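Local structure of putative xylanase (Bacteroides fragilis, 2P1G) at residues 179-184 against 233-238; 14-19 against 36-41; 108-113 against 155-160. The protein is of unknown function but belongs to an N-acetylmuramoyl-L-alanine amidase-like family and may be a hydrolase acting on glycosyl bonds. One frame throughout, in Å; residues are numbered along the deposited sequence.

Interaction 1: residues 179-184 against 233-238; sequences ALTTNT and GIRVLR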
loop_
_atom_site.group_PDB
_atom_site.type_symbol
_atom_site.label_atom_id
_atom_site.label_comp_id
_atom_site.label_asym_id
_atom_site.label_seq_id
_atom_site.Cartn_x
_atom_site.Cartn_y
_atom_site.Cartn_z
ATOM N N ALA A 179 -4.218 -3.328 4.087
ATOM C CA ALA A 179 -2.831 -3.072 4.542
ATOM C C ALA A 179 -2.525 -3.905 5.781
ATOM O O ALA A 179 -3.249 -3.845 6.784
ATOM C CB ALA A 179 -2.616 -1.577 4.845
ATOM N N LEU A 180 -1.441 -4.672 5.717
ATOM C CA LEU A 180 -1.056 -5.559 6.812
ATOM C C LEU A 180 -0.143 -4.767 7.746
ATOM O O LEU A 180 0.969 -4.360 7.348
ATOM C CB LEU A 180 -0.292 -6.757 6.266
ATOM C CG LEU A 180 -1.009 -7.730 5.325
ATOM C CD1 LEU A 180 -0.280 -9.055 5.334
ATOM C CD2 LEU A 180 -2.433 -7.948 5.689
ATOM N N THR A 181 -0.612 -4.567 8.968
ATOM C CA THR A 181 0.063 -3.743 9.966
ATOM C C THR A 181 1.121 -4.579 10.660
ATOM O O THR A 181 0.988 -5.801 10.760
ATOM C CB THR A 181 -0.922 -3.119 11.013
ATOM O OG1 THR A 181 -1.678 -4.146 11.659
ATOM C CG2 THR A 181 -1.894 -2.166 10.331
ATOM N N THR A 182 2.165 -3.899 11.132
ATOM C CA THR A 182 3.343 -4.564 11.677
ATOM C C THR A 182 3.833 -3.825 12.921
ATOM O O THR A 182 3.568 -2.625 13.083
ATOM C CB THR A 182 4.498 -4.667 10.615
ATOM O OG1 THR A 182 5.629 -5.347 11.182
ATOM C CG2 THR A 182 4.972 -3.264 10.121
ATOM N N ASN A 183 4.527 -4.555 13.800
ATOM C CA ASN A 183 5.168 -3.931 14.962
ATOM C C ASN A 183 6.671 -3.922 14.805
ATOM O O ASN A 183 7.408 -3.669 15.764
ATOM C CB ASN A 183 4.768 -4.652 16.256
ATOM C CG ASN A 183 5.078 -6.132 16.227
ATOM O OD1 ASN A 183 5.910 -6.616 15.431
ATOM N ND2 ASN A 183 4.458 -6.869 17.160
ATOM N N THR A 184 7.142 -4.200 13.598
ATOM C CA THR A 184 8.589 -4.196 13.369
ATOM C C THR A 184 9.104 -2.768 13.557
ATOM O O THR A 184 8.420 -1.802 13.177
ATOM C CB THR A 184 8.958 -4.813 11.997
ATOM O OG1 THR A 184 10.353 -5.159 11.979
ATOM C CG2 THR A 184 8.632 -3.875 10.851
ATOM N N GLY A 233 -2.200 -7.080 12.422
ATOM C CA GLY A 233 -3.591 -6.825 12.053
ATOM C C GLY A 233 -3.689 -6.254 10.661
ATOM O O GLY A 233 -2.741 -6.404 9.858
ATOM N N ILE A 234 -4.834 -5.646 10.343
ATOM C CA ILE A 234 -5.019 -5.019 9.062
ATOM C C ILE A 234 -5.733 -3.683 9.144
ATOM O O ILE A 234 -6.456 -3.404 10.110
ATOM C CB ILE A 234 -5.806 -5.933 8.079
ATOM C CG1 ILE A 234 -7.170 -6.313 8.652
ATOM C CG2 ILE A 234 -4.963 -7.201 7.712
ATOM C CD1 ILE A 234 -8.126 -7.081 7.614
ATOM N N ARG A 235 -5.497 -2.854 8.138
ATOM C CA ARG A 235 -6.372 -1.726 7.877
ATOM C C ARG A 235 -7.109 -2.047 6.578
ATOM O O ARG A 235 -6.551 -2.688 5.673
ATOM C CB ARG A 235 -5.564 -0.431 7.723
ATOM C CG ARG A 235 -4.759 -0.080 9.008
ATOM C CD ARG A 235 -4.041 1.274 8.815
ATOM N NE ARG A 235 -4.960 2.399 8.589
ATOM C CZ ARG A 235 -4.534 3.626 8.313
ATOM N NH1 ARG A 235 -3.223 3.852 8.217
ATOM N NH2 ARG A 235 -5.395 4.620 8.142
ATOM N N VAL A 236 -8.366 -1.617 6.515
ATOM C CA VAL A 236 -9.243 -1.909 5.367
ATOM C C VAL A 236 -9.645 -0.584 4.765
ATOM O O VAL A 236 -10.203 0.284 5.469
ATOM C CB VAL A 236 -10.508 -2.696 5.794
ATOM C CG1 VAL A 236 -11.465 -2.934 4.587
ATOM C CG2 VAL A 236 -10.108 -4.023 6.497
ATOM N N LEU A 237 -9.347 -0.417 3.478
ATOM C CA LEU A 237 -9.731 0.784 2.750
ATOM C C LEU A 237 -10.568 0.407 1.554
ATOM O O LEU A 237 -10.443 -0.712 1.042
ATOM C CB LEU A 237 -8.510 1.549 2.267
ATOM C CG LEU A 237 -7.353 1.727 3.264
ATOM C CD1 LEU A 237 -6.190 2.355 2.542
ATOM C CD2 LEU A 237 -7.783 2.566 4.488
ATOM N N ARG A 238 -11.400 1.336 1.096
ATOM C CA ARG A 238 -12.304 1.048 -0.017
ATOM C C ARG A 238 -12.376 2.248 -0.956
ATOM O O ARG A 238 -12.481 3.388 -0.499
ATOM C CB ARG A 238 -13.673 0.710 0.554
ATOM C CG ARG A 238 -14.766 0.432 -0.453
ATOM C CD ARG A 238 -16.036 -0.029 0.290
ATOM N NE ARG A 238 -15.737 -1.214 1.098
ATOM C CZ ARG A 238 -16.381 -1.596 2.199
ATOM N NH1 ARG A 238 -17.440 -0.920 2.659
ATOM N NH2 ARG A 238 -15.976 -2.690 2.835
#

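Interaction 2: residues 14-19 against 36-41; sequences LGFVDT and INCDEV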
loop_
_atom_site.group_PDB
_atom_site.type_symbol
_atom_site.label_atom_id
_atom_site.label_comp_id
_atom_site.label_asym_id
_atom_site.label_seq_id
_atom_site.Cartn_x
_atom_site.Cartn_y
_atom_site.Cartn_z
ATOM N N LEU A 14 -7.222 -8.181 -10.943
ATOM C CA LEU A 14 -7.115 -9.555 -11.416
ATOM C C LEU A 14 -6.421 -9.647 -12.764
ATOM O O LEU A 14 -5.817 -10.667 -13.083
ATOM C CB LEU A 14 -8.476 -10.251 -11.418
ATOM C CG LEU A 14 -8.982 -10.715 -10.050
ATOM C CD1 LEU A 14 -10.458 -11.101 -10.147
ATOM C CD2 LEU A 14 -8.136 -11.879 -9.480
ATOM N N GLY A 15 -6.485 -8.565 -13.538
ATOM C CA GLY A 15 -5.785 -8.496 -14.821
ATOM C C GLY A 15 -4.271 -8.556 -14.697
ATOM O O GLY A 15 -3.554 -8.773 -15.687
ATOM N N PHE A 16 -3.772 -8.392 -13.471
ATOM C CA PHE A 16 -2.339 -8.420 -13.220
ATOM C C PHE A 16 -1.839 -9.791 -12.789
ATOM O O PHE A 16 -0.642 -9.960 -12.553
ATOM C CB PHE A 16 -1.975 -7.426 -12.118
ATOM C CG PHE A 16 -1.918 -6.013 -12.583
ATOM C CD1 PHE A 16 -0.712 -5.456 -13.001
ATOM C CD2 PHE A 16 -3.061 -5.225 -12.578
ATOM C CE1 PHE A 16 -0.652 -4.138 -13.437
ATOM C CE2 PHE A 16 -3.000 -3.877 -13.013
ATOM C CZ PHE A 16 -1.803 -3.348 -13.422
ATOM N N VAL A 17 -2.735 -10.760 -12.660
ATOM C CA VAL A 17 -2.304 -12.066 -12.136
ATOM C C VAL A 17 -1.161 -12.620 -13.010
ATOM O O VAL A 17 -1.257 -12.627 -14.237
ATOM C CB VAL A 17 -3.500 -13.045 -11.953
ATOM C CG1 VAL A 17 -3.037 -14.501 -11.726
ATOM C CG2 VAL A 17 -4.364 -12.598 -10.773
ATOM N N ASP A 18 -0.085 -13.052 -12.351
ATOM C CA ASP A 18 1.103 -13.625 -12.990
ATOM C C ASP A 18 2.117 -12.595 -13.477
ATOM O O ASP A 18 3.186 -12.969 -13.945
ATOM C CB ASP A 18 0.741 -14.593 -14.125
ATOM C CG ASP A 18 0.079 -15.852 -13.623
ATOM O OD1 ASP A 18 0.413 -16.310 -12.503
ATOM O OD2 ASP A 18 -0.776 -16.377 -14.360
ATOM N N THR A 19 1.798 -11.309 -13.360
ATOM C CA THR A 19 2.779 -10.244 -13.644
ATOM C C THR A 19 3.949 -10.395 -12.677
ATOM O O THR A 19 3.738 -10.547 -11.473
ATOM C CB THR A 19 2.157 -8.833 -13.482
ATOM O OG1 THR A 19 1.094 -8.670 -14.420
ATOM C CG2 THR A 19 3.201 -7.721 -13.709
ATOM N N ILE A 36 5.363 4.701 -15.290
ATOM C CA ILE A 36 4.299 3.703 -15.430
ATOM C C ILE A 36 4.946 2.417 -15.917
ATOM O O ILE A 36 5.368 2.321 -17.076
ATOM C CB ILE A 36 3.188 4.157 -16.395
ATOM C CG1 ILE A 36 2.597 5.496 -15.917
ATOM C CG2 ILE A 36 2.112 3.078 -16.536
ATOM C CD1 ILE A 36 1.636 6.150 -16.926
ATOM N N ASN A 37 5.031 1.431 -15.028
ATOM C CA ASN A 37 5.603 0.140 -15.392
ATOM C C ASN A 37 4.675 -0.952 -14.903
ATOM O O ASN A 37 4.832 -1.436 -13.788
ATOM C CB ASN A 37 7.016 -0.024 -14.801
ATOM C CG ASN A 37 7.698 -1.299 -15.271
ATOM O OD1 ASN A 37 7.069 -2.150 -15.912
ATOM N ND2 ASN A 37 8.992 -1.433 -14.968
ATOM N N CYS A 38 3.702 -1.306 -15.737
ATOM C CA CYS A 38 2.693 -2.302 -15.382
ATOM C C CYS A 38 3.151 -3.730 -15.667
ATOM O O CYS A 38 2.433 -4.687 -15.368
ATOM C CB CYS A 38 1.381 -1.994 -16.102
ATOM S SG CYS A 38 0.582 -0.452 -15.568
ATOM N N ASP A 39 4.354 -3.858 -16.226
ATOM C CA ASP A 39 4.950 -5.145 -16.588
ATOM C C ASP A 39 5.731 -5.821 -15.460
ATOM O O ASP A 39 5.962 -7.031 -15.515
ATOM C CB ASP A 39 5.896 -4.954 -17.781
ATOM C CG ASP A 39 5.194 -4.354 -18.994
ATOM O OD1 ASP A 39 4.024 -4.726 -19.267
ATOM O OD2 ASP A 39 5.822 -3.513 -19.673
ATOM N N GLU A 40 6.193 -5.013 -14.498
ATOM C CA GLU A 40 6.948 -5.474 -13.335
ATOM C C GLU A 40 6.485 -4.627 -12.160
ATOM O O GLU A 40 6.545 -3.394 -12.222
ATOM C CB GLU A 40 8.445 -5.225 -13.534
ATOM C CG GLU A 40 8.987 -5.714 -14.853
ATOM C CD GLU A 40 10.395 -5.246 -15.093
ATOM O OE1 GLU A 40 10.593 -4.039 -15.389
ATOM O OE2 GLU A 40 11.304 -6.101 -14.977
ATOM N N VAL A 41 6.023 -5.270 -11.099
ATOM C CA VAL A 41 5.412 -4.529 -9.999
ATOM C C VAL A 41 5.932 -4.988 -8.646
ATOM O O VAL A 41 6.499 -6.088 -8.516
ATOM C CB VAL A 41 3.857 -4.663 -10.018
ATOM C CG1 VAL A 41 3.268 -4.093 -11.291
ATOM C CG2 VAL A 41 3.406 -6.141 -9.817
HETATM O O HOH W 1 1.132 -6.702 -16.459
#

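Interaction 3: residues 108-113 against 155-160; sequences VTAAYS and EVHYLP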
loop_
_atom_site.group_PDB
_atom_site.type_symbol
_atom_site.label_atom_id
_atom_site.label_comp_id
_atom_site.label_asym_id
_atom_site.label_seq_id
_atom_site.Cartn_x
_atom_site.Cartn_y
_atom_site.Cartn_z
ATOM N N VAL A 108 -12.276 2.172 6.046
ATOM C CA VAL A 108 -13.330 1.282 6.536
ATOM C C VAL A 108 -13.039 0.843 7.982
ATOM O O VAL A 108 -13.916 0.883 8.845
ATOM C CB VAL A 108 -13.476 0.036 5.633
ATOM C CG1 VAL A 108 -14.530 -0.891 6.219
ATOM C CG2 VAL A 108 -13.864 0.454 4.182
ATOM N N THR A 109 -11.809 0.445 8.262
ATOM C CA THR A 109 -11.469 0.121 9.658
ATOM C C THR A 109 -11.724 1.299 10.627
ATOM O O THR A 109 -12.047 1.084 11.787
ATOM C CB THR A 109 -10.049 -0.477 9.824
ATOM O OG1 THR A 109 -9.202 -0.099 8.722
ATOM C CG2 THR A 109 -10.119 -1.995 9.881
ATOM N N ALA A 110 -11.571 2.535 10.159
ATOM C CA ALA A 110 -11.902 3.704 10.991
ATOM C C ALA A 110 -13.381 3.753 11.349
ATOM O O ALA A 110 -13.739 4.221 12.435
ATOM C CB ALA A 110 -11.492 4.993 10.303
ATOM N N ALA A 111 -14.223 3.263 10.449
ATOM C CA ALA A 111 -15.676 3.272 10.650
ATOM C C ALA A 111 -16.154 2.131 11.556
ATOM O O ALA A 111 -17.183 2.254 12.233
ATOM C CB ALA A 111 -16.380 3.205 9.313
ATOM N N TYR A 112 -15.421 1.028 11.568
ATOM C CA TYR A 112 -15.896 -0.200 12.215
ATOM C C TYR A 112 -15.138 -0.633 13.466
ATOM O O TYR A 112 -15.725 -1.172 14.411
ATOM C CB TYR A 112 -15.869 -1.356 11.218
ATOM C CG TYR A 112 -17.013 -1.364 10.250
ATOM C CD1 TYR A 112 -18.172 -2.133 10.497
ATOM C CD2 TYR A 112 -16.953 -0.619 9.093
ATOM C CE1 TYR A 112 -19.237 -2.146 9.582
ATOM C CE2 TYR A 112 -18.005 -0.633 8.178
ATOM C CZ TYR A 112 -19.134 -1.396 8.431
ATOM O OH TYR A 112 -20.148 -1.377 7.507
ATOM N N SER A 113 -13.821 -0.453 13.470
ATOM C CA SER A 113 -13.038 -1.024 14.546
ATOM C C SER A 113 -12.731 -0.023 15.646
ATOM O O SER A 113 -12.335 1.125 15.360
ATOM C CB SER A 113 -11.746 -1.648 14.014
ATOM O OG SER A 113 -10.999 -2.166 15.101
ATOM N N GLU A 155 -2.647 8.426 15.750
ATOM C CA GLU A 155 -3.290 7.118 15.840
ATOM C C GLU A 155 -4.021 6.786 14.557
ATOM O O GLU A 155 -4.538 7.683 13.880
ATOM C CB GLU A 155 -4.278 7.081 16.997
ATOM C CG GLU A 155 -5.539 7.842 16.710
ATOM C CD GLU A 155 -6.599 7.608 17.739
ATOM O OE1 GLU A 155 -6.232 7.352 18.915
ATOM O OE2 GLU A 155 -7.798 7.695 17.368
ATOM N N VAL A 156 -4.068 5.497 14.221
ATOM C CA VAL A 156 -4.958 5.031 13.163
ATOM C C VAL A 156 -5.812 3.873 13.703
ATOM O O VAL A 156 -5.410 3.203 14.655
ATOM C CB VAL A 156 -4.171 4.598 11.880
ATOM C CG1 VAL A 156 -3.397 5.825 11.251
ATOM C CG2 VAL A 156 -3.223 3.453 12.160
ATOM N N HIS A 157 -6.974 3.637 13.104
ATOM C CA HIS A 157 -7.777 2.448 13.472
ATOM C C HIS A 157 -7.253 1.215 12.765
ATOM O O HIS A 157 -6.784 1.315 11.635
ATOM C CB HIS A 157 -9.231 2.647 13.054
ATOM C CG HIS A 157 -9.960 3.702 13.842
ATOM N ND1 HIS A 157 -10.930 3.394 14.778
ATOM C CD2 HIS A 157 -9.906 5.054 13.786
ATOM C CE1 HIS A 157 -11.429 4.514 15.274
ATOM N NE2 HIS A 157 -10.834 5.536 14.678
ATOM N N TYR A 158 -7.317 0.050 13.417
ATOM C CA TYR A 158 -6.970 -1.197 12.699
ATOM C C TYR A 158 -7.764 -2.328 13.286
ATOM O O TYR A 158 -8.405 -2.157 14.322
ATOM C CB TYR A 158 -5.453 -1.498 12.759
ATOM C CG TYR A 158 -4.976 -2.203 14.042
ATOM C CD1 TYR A 158 -4.229 -3.391 13.980
ATOM C CD2 TYR A 158 -5.275 -1.686 15.309
ATOM C CE1 TYR A 158 -3.809 -4.048 15.143
ATOM C CE2 TYR A 158 -4.847 -2.345 16.477
ATOM C CZ TYR A 158 -4.128 -3.511 16.380
ATOM O OH TYR A 158 -3.712 -4.139 17.545
ATOM N N LEU A 159 -7.744 -3.474 12.622
ATOM C CA LEU A 159 -8.344 -4.672 13.158
ATOM C C LEU A 159 -7.242 -5.618 13.593
ATOM O O LEU A 159 -6.483 -6.074 12.757
ATOM C CB LEU A 159 -9.170 -5.400 12.088
ATOM C CG LEU A 159 -9.982 -6.614 12.590
ATOM C CD1 LEU A 159 -11.195 -6.181 13.467
ATOM C CD2 LEU A 159 -10.455 -7.424 11.402
ATOM N N PRO A 160 -7.174 -5.933 14.896
ATOM C CA PRO A 160 -6.204 -6.898 15.379
ATOM C C PRO A 160 -6.381 -8.254 14.708
ATOM O O PRO A 160 -7.509 -8.699 14.510
ATOM C CB PRO A 160 -6.486 -6.958 16.885
ATOM C CG PRO A 160 -7.111 -5.632 17.201
ATOM C CD PRO A 160 -7.993 -5.390 15.991
HETATM O O HOH W 2 -7.642 1.973 9.176
#

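Interaction 1: residues 179-184 against 233-238
L180 and I234 face each other as a non-hydrogen-bonded pair in an antiparallel sheet, where strand 177-182 runs beside strand 231-238. Their side chains leave the same side of the sheet and cross at a slant. Methyl CD2 of L180 lies 3.3 Å from CG2 of I234, tighter than usual van der Waals contact. I234 has an uncommon first torsion: CG1 sits between the backbone N and the carbonyl carbon (chi1 58°), which leaves CG2 beside the backbone N as the branch that meets L180, while CG1 and CD1 lead away. Both side chains also rest on L225 of helix 221-226, so this methyl contact belongs to the layer between sheet and helix.

A179, T181 and R235 project from the other side of the sheet. There the CG2 methyl of T181 touches CG of R235 at 3.8 Å, the two side chains crossing at about a right angle. Only the aliphatic base of the arginine takes part; its chain then bends and carries the guanidinium away to a salt bridge with D107. T181 OG1 has its own partner in T232 OG1, next to G233.

A179 and R235 hold the backbones together with two reciprocal bonds, A179 N to R235 O at 2.9 Å and R235 N to A179 O at 2.8 Å. The same A179 O receives a CA-H...O contact from I234 CA at 3.1 Å, a close approach common between antiparallel strands. The third backbone bond, at the end of the pairing, is less regular: T181 N reaches G233 O at 2.9 Å, but the nitrogen stands 47° out of the carbonyl plane and so misses the lone-pair direction.

Interaction 2: residues 14-19 against 36-41
A water joins T19 and C38, and no direct hydrogen bond spans the two irregular loops. The water donates both its hydrogens, to T19 OG1 at 2.8 Å and to C38 O at 2.6 Å. T19 OG1 accepts from the water while donating its own proton to F16 O, 2.9 Å away. That carbonyl oxygen takes a second bond from T19 N, which closes a type II turn from F16 to T19; both donors approach it from the same face of its plane. The hydroxyl is thus fixed between its own turn and the water.

The other branch of T19 makes the direct contact. Its CG2 methyl is anti to the backbone N (OG1, at chi1 -62°, lies beside that N) and packs against the backbone opposite, 3.4 Å from D39 O and 3.5 Å from C38 O. F16 adds a second point of touch through the rim of its ring: C38 O lies near the ring plane at CE1, 3.7 Å away, and C38 CB is 4.0 Å from the same CE1.

The loop 36-41 is shaped from within. N37 OD1 accepts from D39 N in an Asx turn, and N37 ND2 donates in its amide plane to E40 OE1 at 3.1 Å, on the anti side of the carboxylate; the N-H...O angle of 166° makes this bond nearly straight. C38 lies inside this turn, between N37 and D39.

Around the contact, helix 43-54 lies against both loops: F46 meets the F16 ring edge-to-face, and Y49 touches F16, C38 and V41. V214 of strand 213-216 packs on F16, T19 and V41 and is backbone-bonded to T19, which ties the pair of loops to the edge of the main sheet.

Interaction 3: residues 108-113 against 155-160
S113 and H157 reach across this contact by different first torsions: S113 OG is anti to its backbone N (chi1 179°), while H157 CG is anti to its carbonyl carbon (chi1 -69°). The serine hydroxyl so placed donates to Y158 O at 2.7 Å, arriving from above the carbonyl plane, and also accepts from F115 N. The imidazole, turned to the end of helix 108-112, donates from ND1 to S113 O at 2.7 Å. This bond lies close to the ring plane and nearly along the C=O axis. Two bonds of opposite sense therefore grip S113, the first residue beyond the helix.

One face of the imidazole lies on A110. The CA of A110 makes a CH-pi contact, 3.8 Å from the ring centroid, and A110 O sits 3.6 Å above the plane over its centre. The A110 CB methyl touches the ring at CD2, also 3.8 Å away. With its plane against the helix and one edge bonded, the ring is held in its rotation. A water bridges T109 OG1 and H157 O; the same hydroxyl bonds to V236 N.

L159 pairs by its backbone with I234 of strand 231-238, and V108 and T109 of the helix lie on V236 and R235 of that strand. V156 pairs with Q117, joining strand 155-157 to strand 116-118.

Overall arrangement
Interactions 1 and 3 adjoin, with centres about 9 Å apart, and share strand 231-238: 179-184 pairs along one edge of it, 159-160 pairs along the other, and helix 108-112 also packs on it. T109 and L159 join the two contacts directly through that strand. Interaction 1 is wholly buried and relies on backbone bonds and methyl packing. Interaction 3, farther from the centre, is partly buried and uses polar side chains and an imidazole face. Interaction 2 lies on the opposite side of the chain's centre, about 14 Å from interaction 1 at nearest atoms; also partly buried, it joins two loops through water and methyl contacts.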